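Local coordinates for protein CDP-glucose-4,6-dehydratase (Yersinia pseudotuberculosis, PDB 1RKX) that catalyses the NAD-dependent conversion of CDP-D-glucose to CDP-4-dehydro-6-deoxy-D-glucose, as a short-chain dehydrogenase/reductase-type lyase, at residues 8-13 against 248-253. Residues are numbered along the deposited sequence; the frame is centred on the assembly and turned at random.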
loop_
_atom_site.group_PDB
_atom_site.type_symbol
_atom_site.label_atom_id
_atom_site.label_comp_id
_atom_site.label_asym_id
_atom_site.label_seq_id
_atom_site.Cartn_x
_atom_site.Cartn_y
_atom_site.Cartn_z
ATOM N N GLN C 8 35.882 -17.937 -15.154
ATOM C CA GLN C 8 37.179 -18.601 -15.174
ATOM C C GLN C 8 38.082 -18.111 -14.042
ATOM O O GLN C 8 38.415 -16.930 -13.965
ATOM C CB GLN C 8 37.868 -18.364 -16.521
ATOM C CG GLN C 8 39.121 -19.198 -16.731
ATOM C CD GLN C 8 38.833 -20.691 -16.737
ATOM O OE1 GLN C 8 37.983 -21.167 -17.491
ATOM N NE2 GLN C 8 39.547 -21.437 -15.899
ATOM N N GLY C 9 38.466 -19.028 -13.158
ATOM C CA GLY C 9 39.346 -18.673 -12.058
ATOM C C GLY C 9 38.739 -17.958 -10.859
ATOM O O GLY C 9 39.457 -17.664 -9.901
ATOM N N LYS C 10 37.442 -17.660 -10.893
ATOM C CA LYS C 10 36.805 -16.982 -9.763
ATOM C C LYS C 10 36.679 -17.932 -8.580
ATOM O O LYS C 10 36.346 -19.106 -8.750
ATOM C CB LYS C 10 35.410 -16.474 -10.146
ATOM C CG LYS C 10 35.394 -15.306 -11.124
ATOM C CD LYS C 10 35.986 -14.053 -10.502
ATOM C CE LYS C 10 35.854 -12.851 -11.422
ATOM N NZ LYS C 10 36.560 -13.059 -12.727
ATOM N N ARG C 11 36.952 -17.426 -7.383
ATOM C CA ARG C 11 36.849 -18.243 -6.183
ATOM C C ARG C 11 35.416 -18.099 -5.672
ATOM O O ARG C 11 35.031 -17.049 -5.162
ATOM C CB ARG C 11 37.854 -17.771 -5.127
ATOM C CG ARG C 11 39.303 -17.808 -5.603
ATOM C CD ARG C 11 40.267 -17.367 -4.515
ATOM N NE ARG C 11 40.425 -18.372 -3.467
ATOM C CZ ARG C 11 41.042 -19.539 -3.629
ATOM N NH1 ARG C 11 41.566 -19.862 -4.805
ATOM N NH2 ARG C 11 41.143 -20.388 -2.611
ATOM N N VAL C 12 34.636 -19.165 -5.820
ATOM C CA VAL C 12 33.230 -19.159 -5.423
ATOM C C VAL C 12 32.940 -20.130 -4.282
ATOM O O VAL C 12 33.286 -21.315 -4.347
ATOM C CB VAL C 12 32.332 -19.512 -6.637
ATOM C CG1 VAL C 12 30.859 -19.299 -6.292
ATOM C CG2 VAL C 12 32.729 -18.665 -7.836
ATOM N N PHE C 13 32.294 -19.613 -3.240
ATOM C CA PHE C 13 31.940 -20.395 -2.062
ATOM C C PHE C 13 30.436 -20.651 -2.130
ATOM O O PHE C 13 29.652 -19.713 -2.245
ATOM C CB PHE C 13 32.282 -19.600 -0.799
ATOM C CG PHE C 13 32.150 -20.388 0.479
ATOM C CD1 PHE C 13 33.176 -21.226 0.904
ATOM C CD2 PHE C 13 31.011 -20.270 1.271
ATOM C CE1 PHE C 13 33.073 -21.937 2.107
ATOM C CE2 PHE C 13 30.894 -20.974 2.475
ATOM C CZ PHE C 13 31.927 -21.808 2.893
ATOM N N LYS C 248 26.908 -9.176 -12.231
ATOM C CA LYS C 248 26.626 -7.752 -12.131
ATOM C C LYS C 248 27.016 -7.174 -10.778
ATOM O O LYS C 248 27.538 -6.067 -10.708
ATOM C CB LYS C 248 25.152 -7.474 -12.430
ATOM C CG LYS C 248 24.823 -7.549 -13.911
ATOM C CD LYS C 248 23.434 -7.022 -14.201
ATOM C CE LYS C 248 23.204 -6.865 -15.698
ATOM N NZ LYS C 248 23.340 -8.152 -16.430
ATOM N N LEU C 249 26.760 -7.917 -9.705
ATOM C CA LEU C 249 27.132 -7.459 -8.368
ATOM C C LEU C 249 28.651 -7.299 -8.308
ATOM O O LEU C 249 29.168 -6.357 -7.710
ATOM C CB LEU C 249 26.692 -8.479 -7.312
ATOM C CG LEU C 249 25.194 -8.569 -7.005
ATOM C CD1 LEU C 249 24.907 -9.853 -6.233
ATOM C CD2 LEU C 249 24.756 -7.344 -6.226
ATOM N N TYR C 250 29.353 -8.233 -8.938
ATOM C CA TYR C 250 30.810 -8.223 -8.948
ATOM C C TYR C 250 31.371 -7.044 -9.739
ATOM O O TYR C 250 32.158 -6.250 -9.217
ATOM C CB TYR C 250 31.333 -9.530 -9.553
ATOM C CG TYR C 250 32.834 -9.717 -9.444
ATOM C CD1 TYR C 250 33.380 -10.567 -8.485
ATOM C CD2 TYR C 250 33.708 -9.038 -10.296
ATOM C CE1 TYR C 250 34.757 -10.742 -8.374
ATOM C CE2 TYR C 250 35.091 -9.201 -10.190
ATOM C CZ TYR C 250 35.607 -10.054 -9.229
ATOM O OH TYR C 250 36.971 -10.221 -9.120
ATOM N N THR C 251 30.945 -6.931 -10.991
ATOM C CA THR C 251 31.431 -5.880 -11.879
ATOM C C THR C 251 30.837 -4.493 -11.681
ATOM O O THR C 251 31.569 -3.509 -11.694
ATOM C CB THR C 251 31.229 -6.276 -13.348
ATOM O OG1 THR C 251 29.828 -6.300 -13.642
ATOM C CG2 THR C 251 31.820 -7.654 -13.615
ATOM N N ASP C 252 29.522 -4.403 -11.501
ATOM C CA ASP C 252 28.885 -3.100 -11.335
ATOM C C ASP C 252 28.760 -2.632 -9.891
ATOM O O ASP C 252 28.869 -1.437 -9.619
ATOM C CB ASP C 252 27.515 -3.086 -12.017
ATOM C CG ASP C 252 27.617 -3.267 -13.520
ATOM O OD1 ASP C 252 28.685 -2.947 -14.082
ATOM O OD2 ASP C 252 26.632 -3.717 -14.145
ATOM N N GLY C 253 28.514 -3.555 -8.967
ATOM C CA GLY C 253 28.432 -3.168 -7.572
ATOM C C GLY C 253 27.086 -3.074 -6.874
ATOM O O GLY C 253 26.135 -3.796 -7.190
#
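Lys10 and Tyr250 bridge two backbones that stay well apart: their CA atoms, the nearest pair between residues 8-13 and 248-253, are separated by 10.6 Å. Residues 8-10 form the loop that leads into strand 11-15, the first strand in sequence of the parallel Rossmann sheet, lying between strands 35-40 and 83-86, while 248-253 takes in the last turn of helix 236-251 and the residues that leave it. There Lys248 O accepts backbone bonds from both Asp252 N and Gly253 N, and Gly253 departs from helical geometry with positive phi. CB of Lys10 and CB of Tyr250 each point toward the opposite segment. The lysine chain bends at chi2 (-66°) and is extended at chi3, which lays its CE methylene over one face of the tyrosine ring; the CE atom of Lys10 lies 3.6 Å from CZ of Tyr250 and 3.7 Å from its OH. CD of Lys10 passes the same end of the ring, 4.1 Å from CE1 of Tyr250. This is a CH-pi contact, CE standing 4.0 Å from the ring centroid. A second bend, at chi4 (-60°), turns Lys10 NZ to Phe6 O, and Tyr250 OH is hydrogen-bonded to Glu82 OE1; Phe6 also meets the tyrosine ring edge-to-face. With NZ 5.2 Å from the Tyr250 centroid, any cation-pi attraction is weak, so the small surface contact between the loop leading into an inner strand and the helix end rests mainly on aliphatic lysine packing against an aromatic face.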